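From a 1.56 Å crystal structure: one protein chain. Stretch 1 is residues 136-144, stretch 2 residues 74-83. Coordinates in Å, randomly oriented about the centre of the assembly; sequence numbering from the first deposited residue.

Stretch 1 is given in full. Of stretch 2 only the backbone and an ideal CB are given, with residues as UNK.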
# COMPACT_ATOMS: atom_id res chain seq x y z
N TYR A 136 4.90 -8.02 -1.96
CA TYR A 136 3.68 -7.38 -1.48
C TYR A 136 3.23 -7.85 -0.10
O TYR A 136 2.08 -7.66 0.27
CB TYR A 136 2.51 -7.63 -2.46
CG TYR A 136 2.77 -7.26 -3.90
CD1 TYR A 136 2.43 -6.01 -4.39
CD2 TYR A 136 3.35 -8.18 -4.77
CE1 TYR A 136 2.67 -5.68 -5.72
CE2 TYR A 136 3.59 -7.86 -6.10
CZ TYR A 136 3.24 -6.61 -6.56
OH TYR A 136 3.49 -6.31 -7.89
N THR A 137 4.12 -8.48 0.66
CA THR A 137 3.75 -8.92 2.00
C THR A 137 3.26 -7.72 2.83
O THR A 137 3.98 -6.73 2.98
CB THR A 137 4.92 -9.61 2.72
OG1 THR A 137 5.32 -10.77 1.98
CG2 THR A 137 4.48 -10.05 4.11
N ASN A 138 2.04 -7.83 3.37
CA ASN A 138 1.37 -6.79 4.14
C ASN A 138 1.18 -5.46 3.43
O ASN A 138 1.01 -4.42 4.08
CB ASN A 138 2.07 -6.55 5.50
CG ASN A 138 1.17 -5.84 6.49
OD1 ASN A 138 -0.01 -6.19 6.62
ND2 ASN A 138 1.72 -4.86 7.21
N LYS A 139 1.20 -5.48 2.10
CA LYS A 139 0.95 -4.28 1.31
C LYS A 139 -0.37 -4.43 0.59
O LYS A 139 -0.70 -5.52 0.13
CB LYS A 139 2.07 -4.06 0.28
CG LYS A 139 3.42 -3.83 0.90
CD LYS A 139 4.47 -3.54 -0.14
CE LYS A 139 5.84 -3.40 0.52
NZ LYS A 139 6.93 -3.46 -0.49
N TRP A 140 -1.15 -3.37 0.53
CA TRP A 140 -2.37 -3.40 -0.28
C TRP A 140 -2.00 -3.60 -1.74
O TRP A 140 -1.19 -2.85 -2.27
CB TRP A 140 -3.10 -2.08 -0.19
CG TRP A 140 -3.78 -1.79 1.12
CD1 TRP A 140 -3.32 -0.97 2.12
CD2 TRP A 140 -5.05 -2.28 1.55
NE1 TRP A 140 -4.23 -0.93 3.15
CE2 TRP A 140 -5.31 -1.71 2.82
CE3 TRP A 140 -6.00 -3.13 0.98
CZ2 TRP A 140 -6.47 -1.99 3.53
CZ3 TRP A 140 -7.16 -3.39 1.68
CH2 TRP A 140 -7.39 -2.83 2.95
N PHE A 141 -2.61 -4.59 -2.39
CA PHE A 141 -2.53 -4.67 -3.85
C PHE A 141 -3.90 -4.93 -4.45
O PHE A 141 -4.78 -5.48 -3.78
CB PHE A 141 -1.46 -5.67 -4.34
CG PHE A 141 -1.67 -7.09 -3.91
CD1 PHE A 141 -1.19 -7.55 -2.69
CD2 PHE A 141 -2.28 -8.02 -4.76
CE1 PHE A 141 -1.35 -8.87 -2.30
CE2 PHE A 141 -2.44 -9.35 -4.39
CZ PHE A 141 -1.97 -9.78 -3.16
N PHE A 142 -4.08 -4.48 -5.69
CA PHE A 142 -5.37 -4.54 -6.38
C PHE A 142 -5.46 -5.80 -7.24
O PHE A 142 -4.60 -6.05 -8.11
CB PHE A 142 -5.55 -3.28 -7.23
CG PHE A 142 -6.85 -3.24 -7.99
CD1 PHE A 142 -8.06 -3.34 -7.32
CD2 PHE A 142 -6.84 -3.09 -9.37
CE1 PHE A 142 -9.26 -3.29 -8.02
CE2 PHE A 142 -8.04 -3.03 -10.07
CZ PHE A 142 -9.25 -3.14 -9.40
N VAL A 143 -6.50 -6.58 -6.99
CA VAL A 143 -6.71 -7.84 -7.72
C VAL A 143 -7.89 -7.69 -8.66
O VAL A 143 -8.91 -7.07 -8.30
CB VAL A 143 -6.98 -9.00 -6.75
CG1 VAL A 143 -7.32 -10.30 -7.50
CG2 VAL A 143 -5.79 -9.21 -5.81
N THR A 144 -7.77 -8.25 -9.85
CA THR A 144 -8.93 -8.33 -10.74
C THR A 144 -8.87 -9.66 -11.45
O THR A 144 -7.85 -10.02 -12.06
CB THR A 144 -8.97 -7.21 -11.79
OG1 THR A 144 -8.71 -5.95 -11.17
CG2 THR A 144 -10.36 -7.18 -12.44
N UNK A 74 -9.18 -5.01 -3.36
CA UNK A 74 -7.81 -4.89 -2.89
C UNK A 74 -7.65 -5.82 -1.70
O UNK A 74 -8.60 -6.07 -0.96
CB UNK A 74 -7.46 -3.45 -2.52
N UNK A 75 -6.43 -6.32 -1.49
CA UNK A 75 -6.17 -7.19 -0.37
C UNK A 75 -4.81 -6.83 0.26
O UNK A 75 -3.91 -6.33 -0.43
CB UNK A 75 -6.20 -8.65 -0.81
N UNK A 76 -4.70 -7.09 1.56
CA UNK A 76 -3.50 -6.79 2.34
C UNK A 76 -3.37 -7.95 3.33
O UNK A 76 -4.26 -8.16 4.15
CB UNK A 76 -3.58 -5.43 3.04
N UNK A 77 -2.29 -8.71 3.22
CA UNK A 77 -2.14 -9.96 3.96
C UNK A 77 -0.95 -9.86 4.94
O UNK A 77 0.16 -9.59 4.53
CB UNK A 77 -1.94 -11.13 2.99
N UNK A 78 -1.20 -10.07 6.22
CA UNK A 78 -0.16 -9.90 7.22
C UNK A 78 1.08 -10.76 6.96
O UNK A 78 1.01 -11.78 6.28
CB UNK A 78 -0.73 -10.23 8.60
N UNK A 79 2.21 -10.32 7.50
CA UNK A 79 3.44 -11.08 7.36
C UNK A 79 3.31 -12.50 7.90
O UNK A 79 3.73 -13.46 7.25
CB UNK A 79 4.58 -10.36 8.08
N UNK A 80 2.72 -12.66 9.08
CA UNK A 80 2.62 -13.99 9.68
C UNK A 80 1.73 -14.93 8.89
O UNK A 80 1.98 -16.13 8.84
CB UNK A 80 2.09 -13.88 11.11
N UNK A 81 0.68 -14.39 8.25
CA UNK A 81 -0.19 -15.22 7.44
C UNK A 81 0.52 -15.56 6.13
O UNK A 81 0.44 -16.69 5.64
CB UNK A 81 -1.52 -14.52 7.18
N UNK A 82 1.24 -14.59 5.58
CA UNK A 82 1.98 -14.77 4.34
C UNK A 82 3.08 -15.82 4.48
O UNK A 82 3.32 -16.61 3.56
CB UNK A 82 2.58 -13.44 3.89
N UNK A 83 3.72 -15.83 5.64
CA UNK A 83 4.83 -16.74 5.94
C UNK A 83 4.39 -18.19 6.09
O UNK A 83 5.20 -19.12 6.00
CB UNK A 83 5.54 -16.29 7.22

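Position 74 has extended backbone angles (-105/151) and lies beside Phe142 in an antiparallel, non-hydrogen-bonded pair, their CA atoms 4.3 Å apart. Its ideal CB shares a face of the sheet with the Phe142 side chain and stands 3.8 Å from Trp140 CE3. Two aromatic rings therefore border the site, and a large apolar or aromatic side chain would suit it. The residue is Trp74. One face of its indole receives Phe142: CB of Phe142 sits 3.6 Å from the centroid of the six-membered ring of Trp74, almost on the ring normal, while the Phe142 ring and the five-membered ring meet obliquely at 40°. CB of Trp74 packs 3.7 Å from CE3 of Trp140.

At position 75 the backbone pairs with Phe141 in both directions: N of 75 donates to Phe141 O and O of 75 accepts from Phe141 N, each at 2.9 Å. The CB turns to the other face of the sheet, the one carrying Phe141, and lies 5.0 Å from Val143 CG2. Apolar neighbours and an extended strand favour valine, isoleucine or leucine, and an aromatic residue is conceivable. Ile75 is found, with CG2 over the Phe141 ring, 3.8 Å from its centroid, and 4.1 Å from CG2 of Val143.

The CB of position 76 points toward stretch 1, 3.8 Å from Trp140 CD2, and Asn138 OD1 offers an acceptor farther along. A long side chain with an apolar stem and a donor at its tip would use both; a shorter apolar one would use the indole alone. Lys76 does both. Its CD lies over one face of Trp140, 3.6 Å from the centroid of the five-membered ring, and the chain, extended through chi3, turns at chi4 (m) so that NZ donates to OD1 of Asn138 at 2.9 Å.

Position 77 is still extended, but its CB points sideways and comes no closer than 5.2 Å to Asn138 N, so many side chains are possible, beta-branched ones among them. In Ile77 the backbone makes the link: O accepts a weak bond from Asn138 N (2.8 Å), and N of Ile77 donates to a water oxygen 2.9 Å away; that water also donates to Tyr136 O and Lys139 O, joining the strand to the beta turn.

The CB of position 78 points away, and helical backbone angles begin at 79; serine, threonine, aspartate or asparagine would suit this N-cap. OG of Ser78 accepts from the backbone N of position 81 (3.3 Å), capping the helix.

At 79 the CB lies 4.0 Å from Thr137 CG2, but its sideways direction leaves room for a long chain. CA and CB of Lys79 lie 3.6 and 4.0 Å from CG2 of Thr137, while the end of the chain leads away.

Stretch 1 places no demand on the side chains at 80, 81 and 83, having nothing within 5.5 Å of each CB; they are Asp80, Leu81 and Asn83.

Position 82 points toward Thr137, with CB 3.9 Å from its CG2, favouring a small or medium side chain. Thr82 places CG2 3.5 Å from OG1 of Thr137, and OG1 of Thr82 donates to O of Ser78 (2.8 Å).

Stretch 2 (74-83) WIKISKDLTN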
# COMPACT_ATOMS: atom_id res chain seq x y z
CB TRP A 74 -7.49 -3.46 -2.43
CG TRP A 74 -7.69 -2.43 -3.48
CD1 TRP A 74 -8.87 -2.07 -4.07
CD2 TRP A 74 -6.69 -1.60 -4.07
NE1 TRP A 74 -8.66 -1.08 -4.98
CE2 TRP A 74 -7.33 -0.77 -5.01
CE3 TRP A 74 -5.30 -1.48 -3.89
CZ2 TRP A 74 -6.63 0.16 -5.78
CZ3 TRP A 74 -4.61 -0.54 -4.64
CH2 TRP A 74 -5.27 0.26 -5.58
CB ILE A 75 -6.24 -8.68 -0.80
CG1 ILE A 75 -6.27 -9.62 0.41
CG2 ILE A 75 -5.12 -9.02 -1.80
CD1 ILE A 75 -6.74 -11.04 0.06
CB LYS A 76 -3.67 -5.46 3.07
CG LYS A 76 -2.54 -5.11 4.02
CD LYS A 76 -2.75 -3.70 4.56
CE LYS A 76 -1.66 -3.31 5.58
NZ LYS A 76 -1.87 -4.02 6.87
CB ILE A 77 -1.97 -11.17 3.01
CG1 ILE A 77 -3.12 -11.19 1.99
CG2 ILE A 77 -1.96 -12.47 3.78
CD1 ILE A 77 -2.78 -11.97 0.73
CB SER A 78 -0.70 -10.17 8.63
OG SER A 78 -0.82 -11.56 8.89
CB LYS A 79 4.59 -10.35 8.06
CG LYS A 79 5.88 -11.17 8.12
CD LYS A 79 7.04 -10.39 8.77
CE LYS A 79 6.71 -9.95 10.18
NZ LYS A 79 7.89 -9.33 10.87
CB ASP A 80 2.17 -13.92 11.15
CG ASP A 80 3.29 -13.49 12.09
OD1 ASP A 80 4.31 -12.97 11.61
OD2 ASP A 80 3.14 -13.67 13.32
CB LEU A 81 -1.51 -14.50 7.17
CG LEU A 81 -2.58 -15.27 6.41
CD1 LEU A 81 -2.72 -16.67 6.99
CD2 LEU A 81 -3.90 -14.51 6.51
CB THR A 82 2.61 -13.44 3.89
OG1 THR A 82 1.56 -12.49 3.64
CG2 THR A 82 3.45 -13.62 2.62
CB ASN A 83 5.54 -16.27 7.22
CG ASN A 83 6.76 -17.11 7.56
OD1 ASN A 83 7.67 -17.24 6.74
ND2 ASN A 83 6.79 -17.66 8.78
O HOH W 1 -0.53 -8.10 1.03
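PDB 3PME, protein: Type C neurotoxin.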